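Local coordinates for protein arabinosyltransferase C (Mycobacterium tuberculosis, PDB 3PTY) that polymerises arabinose into the arabinan of arabinogalactan and ends in a lectin-like, carbohydrate-binding extracellular domain, the part present here, at residues 148-153 with 222-227; 252-257 with 274-279; 175-180 with 229-234. All coordinates share one frame; numbering follows the deposited sequence.

Interaction 1 (148-153 with 222-227)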
loop_
_atom_site.group_PDB
_atom_site.type_symbol
_atom_site.label_atom_id
_atom_site.label_comp_id
_atom_site.label_asym_id
_atom_site.label_seq_id
_atom_site.Cartn_x
_atom_site.Cartn_y
_atom_site.Cartn_z
ATOM N N SER A 148 -18.223 22.123 23.976
ATOM C CA SER A 148 -18.060 23.309 23.151
ATOM C C SER A 148 -19.246 24.245 23.340
ATOM O O SER A 148 -20.264 23.873 23.928
ATOM C CB SER A 148 -17.942 22.932 21.668
ATOM O OG SER A 148 -19.225 22.641 21.113
ATOM N N GLY A 149 -19.111 25.462 22.828
ATOM C CA GLY A 149 -20.251 26.340 22.685
ATOM C C GLY A 149 -21.126 25.819 21.561
ATOM O O GLY A 149 -20.782 24.837 20.875
ATOM N N TRP A 150 -22.261 26.476 21.360
ATOM C CA TRP A 150 -23.198 26.070 20.321
ATOM C C TRP A 150 -22.804 26.574 18.938
ATOM O O TRP A 150 -22.372 27.720 18.780
ATOM C CB TRP A 150 -24.605 26.566 20.657
ATOM C CG TRP A 150 -25.201 25.908 21.864
ATOM C CD1 TRP A 150 -25.344 26.450 23.113
ATOM C CD2 TRP A 150 -25.745 24.584 21.936
ATOM N NE1 TRP A 150 -25.943 25.541 23.956
ATOM C CE2 TRP A 150 -26.208 24.389 23.258
ATOM C CE3 TRP A 150 -25.900 23.546 21.006
ATOM C CZ2 TRP A 150 -26.806 23.198 23.680
ATOM C CZ3 TRP A 150 -26.504 22.354 21.426
ATOM C CH2 TRP A 150 -26.945 22.194 22.752
ATOM N N TYR A 151 -22.987 25.709 17.939
ATOM C CA TYR A 151 -22.762 26.050 16.540
ATOM C C TYR A 151 -24.087 25.995 15.783
ATOM O O TYR A 151 -24.942 25.171 16.081
ATOM C CB TYR A 151 -21.781 25.061 15.908
ATOM C CG TYR A 151 -20.375 25.174 16.444
ATOM C CD1 TYR A 151 -19.980 24.456 17.572
ATOM C CD2 TYR A 151 -19.437 26.006 15.826
ATOM C CE1 TYR A 151 -18.686 24.553 18.065
ATOM C CE2 TYR A 151 -18.139 26.118 16.322
ATOM C CZ TYR A 151 -17.774 25.390 17.437
ATOM O OH TYR A 151 -16.490 25.475 17.920
ATOM N N ARG A 152 -24.235 26.857 14.785
ATOM C CA ARG A 152 -25.488 26.989 14.058
ATOM C C ARG A 152 -25.555 25.988 12.912
ATOM O O ARG A 152 -24.632 25.900 12.097
ATOM C CB ARG A 152 -25.616 28.419 13.528
ATOM C CG ARG A 152 -26.922 28.739 12.789
ATOM C CD ARG A 152 -28.088 29.027 13.746
ATOM N NE ARG A 152 -27.979 30.256 14.554
ATOM C CZ ARG A 152 -27.164 31.287 14.321
ATOM N NH1 ARG A 152 -26.339 31.299 13.282
ATOM N NH2 ARG A 152 -27.178 32.332 15.141
ATOM N N LEU A 153 -26.642 25.225 12.848
ATOM C CA LEU A 153 -26.877 24.355 11.695
ATOM C C LEU A 153 -27.400 25.200 10.543
ATOM O O LEU A 153 -28.119 26.169 10.764
ATOM C CB LEU A 153 -27.891 23.259 12.029
ATOM C CG LEU A 153 -27.449 22.135 12.965
ATOM C CD1 LEU A 153 -28.665 21.342 13.433
ATOM C CD2 LEU A 153 -26.448 21.209 12.281
ATOM N N ALA A 222 -33.928 20.677 15.081
ATOM C CA ALA A 222 -32.686 21.116 15.710
ATOM C C ALA A 222 -32.129 22.315 14.948
ATOM O O ALA A 222 -32.136 22.328 13.719
ATOM C CB ALA A 222 -31.669 19.986 15.736
ATOM N N THR A 223 -31.647 23.320 15.670
ATOM C CA THR A 223 -31.049 24.482 15.008
ATOM C C THR A 223 -29.590 24.686 15.405
ATOM O O THR A 223 -28.864 25.436 14.750
ATOM C CB THR A 223 -31.802 25.774 15.354
ATOM O OG1 THR A 223 -31.900 25.891 16.778
ATOM C CG2 THR A 223 -33.204 25.773 14.732
ATOM N N GLN A 224 -29.170 24.033 16.483
ATOM C CA GLN A 224 -27.823 24.220 17.015
ATOM C C GLN A 224 -27.217 22.884 17.429
ATOM O O GLN A 224 -27.940 21.965 17.816
ATOM C CB GLN A 224 -27.859 25.164 18.228
ATOM C CG GLN A 224 -28.578 26.477 17.971
ATOM C CD GLN A 224 -28.546 27.420 19.162
ATOM O OE1 GLN A 224 -27.648 27.354 20.009
ATOM N NE2 GLN A 224 -29.526 28.318 19.225
ATOM N N VAL A 225 -25.892 22.772 17.350
ATOM C CA VAL A 225 -25.217 21.569 17.826
ATOM C C VAL A 225 -23.977 21.945 18.613
ATOM O O VAL A 225 -23.435 23.037 18.447
ATOM C CB VAL A 225 -24.798 20.632 16.674
ATOM C CG1 VAL A 225 -26.023 20.107 15.930
ATOM C CG2 VAL A 225 -23.827 21.351 15.721
ATOM N N ARG A 226 -23.526 21.040 19.471
ATOM C CA ARG A 226 -22.255 21.239 20.157
ATOM C C ARG A 226 -21.573 19.898 20.354
ATOM O O ARG A 226 -22.218 18.852 20.274
ATOM C CB ARG A 226 -22.458 21.945 21.501
ATOM C CG ARG A 226 -23.161 21.095 22.556
ATOM C CD ARG A 226 -23.335 21.864 23.878
ATOM N NE ARG A 226 -24.181 21.126 24.814
ATOM C CZ ARG A 226 -24.683 21.628 25.940
ATOM N NH1 ARG A 226 -24.420 22.887 26.299
ATOM N NH2 ARG A 226 -25.448 20.866 26.713
ATOM N N LEU A 227 -20.272 19.940 20.620
ATOM C CA LEU A 227 -19.485 18.741 20.865
ATOM C C LEU A 227 -19.277 18.537 22.353
ATOM O O LEU A 227 -19.057 19.496 23.096
ATOM C CB LEU A 227 -18.103 18.868 20.203
ATOM C CG LEU A 227 -18.079 19.128 18.701
ATOM C CD1 LEU A 227 -16.630 19.226 18.207
ATOM C CD2 LEU A 227 -18.844 18.025 17.968
HETATM O O HOH W 1 -22.313 24.696 25.588
#
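Arg226 lies along one face of the indole of Trp150 across two antiparallel strands, a clear example of a long cationic side chain laid flat on an aromatic ring. Arg226 CD sits over the six-membered ring of Trp150, 3.7 Å from its centroid, in a CH-pi contact. The arginine runs extended from CG to NE, which carries the guanidinium on to the CZ2 rim of the indole; CZ2 lies over one face of it, planes 15° apart, and Arg226 CZ comes within 3.5 Å of Trp150 CZ2. Two polar partners fix the rotation of the head: Gln181 OE1 takes NE, and a water bridges NH1 to Ser148 O. Gln224 meets the tryptophan differently, its amide nearly upright to the indole (83°) and its OE1 3.2 Å from Trp150 CB, while its NE2 is held by Asp185.

Ser148 OG, placed by chi1 78° between its own N and carbonyl carbon, is gripped twice. It accepts from Leu227 N at 2.9 Å and donates to Gly149 O at 2.7 Å. Tyr151 and Val225 form a hydrogen-bonded pair, Tyr151 N reaching Val225 O at 2.8 Å, and the next pair, Arg152 with Gln224, is non-hydrogen-bonded. Past it, the side chains of Leu153 and Val225 cross at about a right angle, Leu153 CD2 3.8 Å from Val225 CG1.

Strand 224-231 runs between 144-152 and 178-183 in the antiparallel sheet; Thr223 and Gln224 both face Ala183 in a classic beta bulge, and helix 185-189 meets Trp150 and Gln224 through Ala188.

Interaction 2 (252-257 with 274-279). With AFO (octyl alpha-D-arabinofuranoside), chain B.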
loop_
_atom_site.group_PDB
_atom_site.type_symbol
_atom_site.label_atom_id
_atom_site.label_comp_id
_atom_site.label_asym_id
_atom_site.label_seq_id
_atom_site.Cartn_x
_atom_site.Cartn_y
_atom_site.Cartn_z
ATOM N N THR A 252 -16.632 15.436 -6.849
ATOM C CA THR A 252 -16.126 14.089 -7.102
ATOM C C THR A 252 -14.624 14.138 -7.344
ATOM O O THR A 252 -14.092 15.140 -7.821
ATOM C CB THR A 252 -16.776 13.450 -8.330
ATOM O OG1 THR A 252 -16.393 14.193 -9.489
ATOM C CG2 THR A 252 -18.308 13.433 -8.196
ATOM N N LEU A 253 -13.937 13.049 -7.021
ATOM C CA LEU A 253 -12.508 12.967 -7.287
ATOM C C LEU A 253 -12.238 13.187 -8.780
ATOM O O LEU A 253 -11.251 13.823 -9.157
ATOM C CB LEU A 253 -11.966 11.615 -6.825
ATOM C CG LEU A 253 -10.461 11.357 -6.915
ATOM C CD1 LEU A 253 -10.011 10.357 -5.831
ATOM C CD2 LEU A 253 -10.075 10.867 -8.306
ATOM N N GLN A 254 -13.128 12.682 -9.630
ATOM C CA GLN A 254 -12.975 12.883 -11.073
ATOM C C GLN A 254 -12.971 14.370 -11.417
ATOM O O GLN A 254 -12.182 14.831 -12.241
ATOM C CB GLN A 254 -14.084 12.173 -11.851
ATOM C CG GLN A 254 -13.928 12.287 -13.369
ATOM C CD GLN A 254 -12.617 11.703 -13.845
ATOM O OE1 GLN A 254 -12.140 10.714 -13.299
ATOM N NE2 GLN A 254 -12.022 12.316 -14.866
ATOM N N ASN A 255 -13.863 15.122 -10.787
ATOM C CA ASN A 255 -13.937 16.557 -11.039
ATOM C C ASN A 255 -12.743 17.303 -10.456
ATOM O O ASN A 255 -12.285 18.293 -11.021
ATOM C CB ASN A 255 -15.242 17.136 -10.483
ATOM C CG ASN A 255 -15.358 18.636 -10.705
ATOM O OD1 ASN A 255 -14.734 19.434 -10.001
ATOM N ND2 ASN A 255 -16.166 19.027 -11.683
ATOM N N VAL A 256 -12.238 16.825 -9.320
ATOM C CA VAL A 256 -11.129 17.489 -8.652
ATOM C C VAL A 256 -9.790 17.173 -9.314
ATOM O O VAL A 256 -8.993 18.070 -9.583
ATOM C CB VAL A 256 -11.062 17.085 -7.159
ATOM C CG1 VAL A 256 -9.712 17.462 -6.567
ATOM C CG2 VAL A 256 -12.189 17.750 -6.393
ATOM N N VAL A 257 -9.551 15.892 -9.566
ATOM C CA VAL A 257 -8.266 15.430 -10.082
ATOM C C VAL A 257 -8.208 15.506 -11.607
ATOM O O VAL A 257 -7.185 15.877 -12.181
ATOM C CB VAL A 257 -7.969 13.984 -9.611
ATOM C CG1 VAL A 257 -6.711 13.441 -10.272
ATOM C CG2 VAL A 257 -7.827 13.950 -8.081
ATOM N N PRO A 274 -9.668 4.381 -13.947
ATOM C CA PRO A 274 -9.278 4.278 -15.357
ATOM C C PRO A 274 -9.073 5.635 -16.030
ATOM O O PRO A 274 -8.345 5.699 -17.016
ATOM C CB PRO A 274 -10.474 3.552 -15.987
ATOM C CG PRO A 274 -11.626 3.920 -15.089
ATOM C CD PRO A 274 -11.013 3.823 -13.720
ATOM N N CYS A 275 -9.694 6.697 -15.516
ATOM C CA CYS A 275 -9.598 8.008 -16.164
ATOM C C CYS A 275 -8.451 8.866 -15.631
ATOM O O CYS A 275 -8.169 9.930 -16.177
ATOM C CB CYS A 275 -10.915 8.789 -16.049
ATOM S SG CYS A 275 -12.369 8.004 -16.825
ATOM N N GLN A 276 -7.800 8.423 -14.557
ATOM C CA GLN A 276 -6.668 9.177 -14.016
ATOM C C GLN A 276 -5.388 8.862 -14.779
ATOM O O GLN A 276 -5.148 7.718 -15.144
ATOM C CB GLN A 276 -6.464 8.892 -12.526
ATOM C CG GLN A 276 -7.275 9.810 -11.632
ATOM C CD GLN A 276 -8.752 9.685 -11.902
ATOM O OE1 GLN A 276 -9.337 8.624 -11.707
ATOM N NE2 GLN A 276 -9.366 10.768 -12.365
ATOM N N ARG A 277 -4.567 9.882 -14.997
ATOM C CA ARG A 277 -3.298 9.727 -15.704
ATOM C C ARG A 277 -2.221 9.214 -14.758
ATOM O O ARG A 277 -1.818 9.918 -13.832
ATOM C CB ARG A 277 -2.875 11.078 -16.290
ATOM C CG ARG A 277 -1.521 11.105 -17.009
ATOM C CD ARG A 277 -1.202 12.553 -17.420
ATOM N NE ARG A 277 0.123 12.720 -18.012
ATOM C CZ ARG A 277 0.374 12.634 -19.317
ATOM N NH1 ARG A 277 -0.607 12.352 -20.169
ATOM N NH2 ARG A 277 1.608 12.814 -19.771
ATOM N N PRO A 278 -1.736 7.986 -14.988
ATOM C CA PRO A 278 -0.738 7.420 -14.077
ATOM C C PRO A 278 0.615 8.066 -14.306
ATOM O O PRO A 278 1.049 8.196 -15.447
ATOM C CB PRO A 278 -0.682 5.934 -14.479
ATOM C CG PRO A 278 -1.849 5.721 -15.413
ATOM C CD PRO A 278 -2.095 7.046 -16.061
ATOM N N PHE A 279 1.271 8.475 -13.229
ATOM C CA PHE A 279 2.594 9.056 -13.338
ATOM C C PHE A 279 3.575 7.965 -13.744
ATOM O O PHE A 279 3.590 6.884 -13.148
ATOM C CB PHE A 279 3.024 9.681 -12.010
ATOM C CG PHE A 279 4.408 10.255 -12.044
ATOM C CD1 PHE A 279 4.654 11.468 -12.672
ATOM C CD2 PHE A 279 5.471 9.568 -11.485
ATOM C CE1 PHE A 279 5.935 11.998 -12.721
ATOM C CE2 PHE A 279 6.753 10.091 -11.531
ATOM C CZ PHE A 279 6.983 11.311 -12.151
HETATM C C1 AFO B . -2.453 0.892 -15.501
HETATM O O1 AFO B . -2.250 -0.159 -16.449
HETATM C C2 AFO B . -3.623 0.470 -14.620
HETATM O O2 AFO B . -3.350 0.672 -13.226
HETATM C C3 AFO B . -4.809 1.294 -15.077
HETATM O O3 AFO B . -5.822 0.403 -15.532
HETATM C C4 AFO B . -4.299 2.116 -16.252
HETATM O O4 AFO B . -2.867 2.079 -16.186
HETATM C C5 AFO B . -4.822 3.551 -16.256
HETATM O O5 AFO B . -4.709 4.096 -17.579
HETATM C "C1'" AFO B . -1.242 0.120 -17.416
HETATM C "C2'" AFO B . -1.348 -0.944 -18.503
HETATM C "C3'" AFO B . -0.054 -1.099 -19.298
HETATM C "C4'" AFO B . -0.313 -1.985 -20.510
HETATM C "C5'" AFO B . -1.530 -2.881 -20.294
HETATM C "C6'" AFO B . -1.242 -4.060 -19.369
HETATM C "C7'" AFO B . -2.531 -4.790 -19.003
HETATM C "C8'" AFO B . -2.250 -6.017 -18.165
#
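Gln254 and Cys275 bring their CA atoms no closer than 7.8 Å, and Val257 CA stands 7.6 Å from Gln276 CA, so the short helix 253-257 and the irregular segment 274-279 meet through side chains alone. Thr252 precedes the helix as its N-cap, its OG1 accepting from Asn255 N. On the other segment, residues up to Gln276 are loop, followed by a short strand with few backbone bonds, about 277-278.

One hydrogen bond joins the two glutamines: Gln276 NE2 donates to Gln254 OE1 at 2.9 Å, almost straight at 170°. The acceptor lies close to the plane of the Gln276 amide, whereas the donor stands above the Gln254 carbonyl plane, 43° out of it. Gln254 gets its amide there by a bend at chi2 (59°) after starting anti to its own nitrogen. Gln276 NE2 has a second acceptor in Gly258 O, just beyond the helix, and these two bonds serve a buried amide.

In the fold, the contact links helix 253-257 to segment 274-279. Strand 251-252, which leads into the helix, and strand 277-278 are the outermost strands, within this chain, of the mixed beta sheet, so the contact joins the approaches to both edges.

Carbon contacts flank the glutamine bond. Leu253 CD2 lies 4.0 Å from Gln276 CD, and the Val257 side chain crosses that of Gln276 at about a right angle, with Val257 CG1 3.9 Å from Gln276 CG. Cys275 CB approaches Gln254 OE1 at 3.6 Å, while its sulfur is held in the disulfide with Cys31, a residue that Gln254 also touches. Farther along, Pro278 CG packs on C5 of the arabinofuranoside at 3.8 Å, a sugar also hydrogen-bonded by Asn22 of the second subunit.

Interaction 3 (175-180 with 229-234). With CA (calcium ion), chain C.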
loop_
_atom_site.group_PDB
_atom_site.type_symbol
_atom_site.label_atom_id
_atom_site.label_comp_id
_atom_site.label_asym_id
_atom_site.label_seq_id
_atom_site.Cartn_x
_atom_site.Cartn_y
_atom_site.Cartn_z
ATOM N N SER A 175 -16.256 5.158 21.080
ATOM C CA SER A 175 -17.244 5.963 20.373
ATOM C C SER A 175 -18.179 6.685 21.335
ATOM O O SER A 175 -18.752 7.722 20.999
ATOM C CB SER A 175 -18.037 5.111 19.371
ATOM O OG SER A 175 -18.956 4.263 20.033
ATOM N N ARG A 176 -18.330 6.146 22.537
ATOM C CA ARG A 176 -19.183 6.790 23.536
ATOM C C ARG A 176 -18.535 8.048 24.138
ATOM O O ARG A 176 -19.210 8.857 24.771
ATOM C CB ARG A 176 -19.522 5.799 24.650
ATOM C CG ARG A 176 -18.292 5.139 25.246
ATOM C CD ARG A 176 -18.598 4.404 26.542
ATOM N NE ARG A 176 -17.374 4.162 27.300
ATOM C CZ ARG A 176 -16.857 5.021 28.175
ATOM N NH1 ARG A 176 -17.464 6.177 28.412
ATOM N NH2 ARG A 176 -15.735 4.721 28.816
ATOM N N GLU A 177 -17.230 8.219 23.937
ATOM C CA GLU A 177 -16.511 9.314 24.594
ATOM C C GLU A 177 -16.616 10.653 23.866
ATOM O O GLU A 177 -16.256 11.688 24.424
ATOM C CB GLU A 177 -15.037 8.959 24.792
ATOM C CG GLU A 177 -14.789 7.883 25.837
ATOM C CD GLU A 177 -13.324 7.495 25.911
ATOM O OE1 GLU A 177 -12.559 8.185 26.611
ATOM O OE2 GLU A 177 -12.937 6.498 25.270
ATOM N N VAL A 178 -17.083 10.630 22.621
ATOM C CA VAL A 178 -17.262 11.862 21.856
ATOM C C VAL A 178 -18.651 11.873 21.240
ATOM O O VAL A 178 -19.016 10.976 20.479
ATOM C CB VAL A 178 -16.200 12.016 20.741
ATOM C CG1 VAL A 178 -16.445 13.299 19.941
ATOM C CG2 VAL A 178 -14.795 12.024 21.331
ATOM N N ARG A 179 -19.440 12.878 21.588
ATOM C CA ARG A 179 -20.812 12.925 21.113
ATOM C C ARG A 179 -21.153 14.286 20.554
ATOM O O ARG A 179 -20.533 15.288 20.904
ATOM C CB ARG A 179 -21.786 12.556 22.245
ATOM C CG ARG A 179 -21.541 11.159 22.819
ATOM C CD ARG A 179 -22.616 10.757 23.826
ATOM N NE ARG A 179 -23.917 10.698 23.181
ATOM C CZ ARG A 179 -24.518 9.582 22.779
ATOM N NH1 ARG A 179 -23.957 8.396 22.977
ATOM N NH2 ARG A 179 -25.696 9.659 22.184
ATOM N N LEU A 180 -22.139 14.300 19.671
ATOM C CA LEU A 180 -22.692 15.527 19.139
ATOM C C LEU A 180 -24.068 15.702 19.759
ATOM O O LEU A 180 -24.924 14.830 19.623
ATOM C CB LEU A 180 -22.843 15.403 17.620
ATOM C CG LEU A 180 -23.475 16.581 16.874
ATOM C CD1 LEU A 180 -22.449 17.671 16.616
ATOM C CD2 LEU A 180 -24.080 16.100 15.566
ATOM N N ALA A 229 -17.032 15.818 24.988
ATOM C CA ALA A 229 -16.052 14.752 25.033
ATOM C C ALA A 229 -15.699 14.466 26.479
ATOM O O ALA A 229 -15.641 15.375 27.307
ATOM C CB ALA A 229 -14.795 15.132 24.233
ATOM N N ASP A 230 -15.457 13.197 26.772
ATOM C CA ASP A 230 -15.173 12.772 28.131
ATOM C C ASP A 230 -13.998 11.811 28.092
ATOM O O ASP A 230 -14.082 10.729 27.504
ATOM C CB ASP A 230 -16.406 12.105 28.743
ATOM C CG ASP A 230 -16.259 11.861 30.231
ATOM O OD1 ASP A 230 -15.397 12.513 30.861
ATOM O OD2 ASP A 230 -17.006 11.019 30.772
ATOM N N ASP A 231 -12.891 12.227 28.694
ATOM C CA ASP A 231 -11.689 11.413 28.734
ATOM C C ASP A 231 -11.273 11.151 30.179
ATOM O O ASP A 231 -10.427 11.863 30.743
ATOM C CB ASP A 231 -10.568 12.112 27.973
ATOM C CG ASP A 231 -9.260 11.386 28.085
ATOM O OD1 ASP A 231 -9.268 10.223 28.537
ATOM O OD2 ASP A 231 -8.222 11.980 27.722
ATOM N N GLN A 232 -11.872 10.118 30.761
ATOM C CA GLN A 232 -11.638 9.734 32.150
ATOM C C GLN A 232 -10.578 8.645 32.270
ATOM O O GLN A 232 -10.200 8.256 33.371
ATOM C CB GLN A 232 -12.936 9.223 32.774
ATOM C CG GLN A 232 -14.054 10.245 32.808
ATOM C CD GLN A 232 -13.759 11.388 33.756
ATOM O OE1 GLN A 232 -13.279 11.177 34.869
ATOM N NE2 GLN A 232 -14.048 12.610 33.321
ATOM N N ASP A 233 -10.111 8.142 31.134
ATOM C CA ASP A 233 -9.148 7.050 31.122
ATOM C C ASP A 233 -7.746 7.614 31.283
ATOM O O ASP A 233 -7.266 8.327 30.416
ATOM C CB ASP A 233 -9.269 6.270 29.811
ATOM C CG ASP A 233 -8.332 5.073 29.742
ATOM O OD1 ASP A 233 -7.349 5.020 30.511
ATOM O OD2 ASP A 233 -8.577 4.188 28.895
ATOM N N LEU A 234 -7.084 7.281 32.384
ATOM C CA LEU A 234 -5.812 7.909 32.724
ATOM C C LEU A 234 -4.591 7.225 32.120
ATOM O O LEU A 234 -3.465 7.658 32.349
ATOM C CB LEU A 234 -5.664 8.020 34.243
ATOM C CG LEU A 234 -6.815 8.748 34.935
ATOM C CD1 LEU A 234 -6.593 8.783 36.442
ATOM C CD2 LEU A 234 -6.975 10.158 34.378
HETATM CA CA CA C . -6.715 10.391 29.136
HETATM O O HOH W 2 -7.709 11.712 31.018
HETATM O O HOH W 3 -4.455 9.675 30.105
HETATM O O HOH W 4 -5.057 12.349 28.540
#
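Glu177 and Asp230 meet where two strands of the antiparallel sheet of this lectin-like, beta-sandwich domain run out into a calcium site, and the glutamate serves as a worked case of a second-shell residue. Its backbone makes the strand link: Asp230 N donates to Glu177 O at 2.9 Å. Beside it, Val178 and Ala229 form a non-hydrogen-bonded pair.

From CB outward, the side chain skirts one carbonyl. Glu177 CB lies 3.4 Å from Asp230 O, and CG, set beside the backbone N by chi1 -70°, is equally near. The chain then extends, CD following past the same carbonyl and OE1 coming to 3.1 Å from Asp230 O, two acceptors that do not bond. What OE1 accepts instead is a hydrogen bond from His238 NE2, while OE2 takes Asp174 N; both bonds probably help to stabilise the glutamate's charge. Since His238 also gives its backbone oxygen to the calcium, Glu177 probably helps position a ligand residue without touching the metal.

Asp231, its charge probably offset by the ion, grips the calcium with both carboxylate oxygens, OD1 and OD2 each at 2.6 Å, and its OD2 also bonds Ser135 OG. Asp233 contributes its carbonyl oxygen, O to calcium 2.5 Å. Three waters complete the set with His238 O, and one of them, 2.5 Å from the metal, donates back to Asp231 O at 2.7 Å.

Overall arrangement
Read from the N terminus, the chain first lays down 148-153 and then 175-180, before 222-227 returns to close interaction 1. After one intervening residue, 229-234 closes interaction 3, so these two contacts cross along the sequence rather than nest. Their shared strand 224-231 lies between 144-152 and 178-183, and Leu180 packs against Val225 and Leu227, which joins the two physically; their centres are 18 Å apart. Interaction 2 opens only afterwards, closing a loop of 16 residues in the other sheet's region. Its centre is 36 Å from interaction 1 and 38 Å from interaction 3, on the opposite side of the chain's centre.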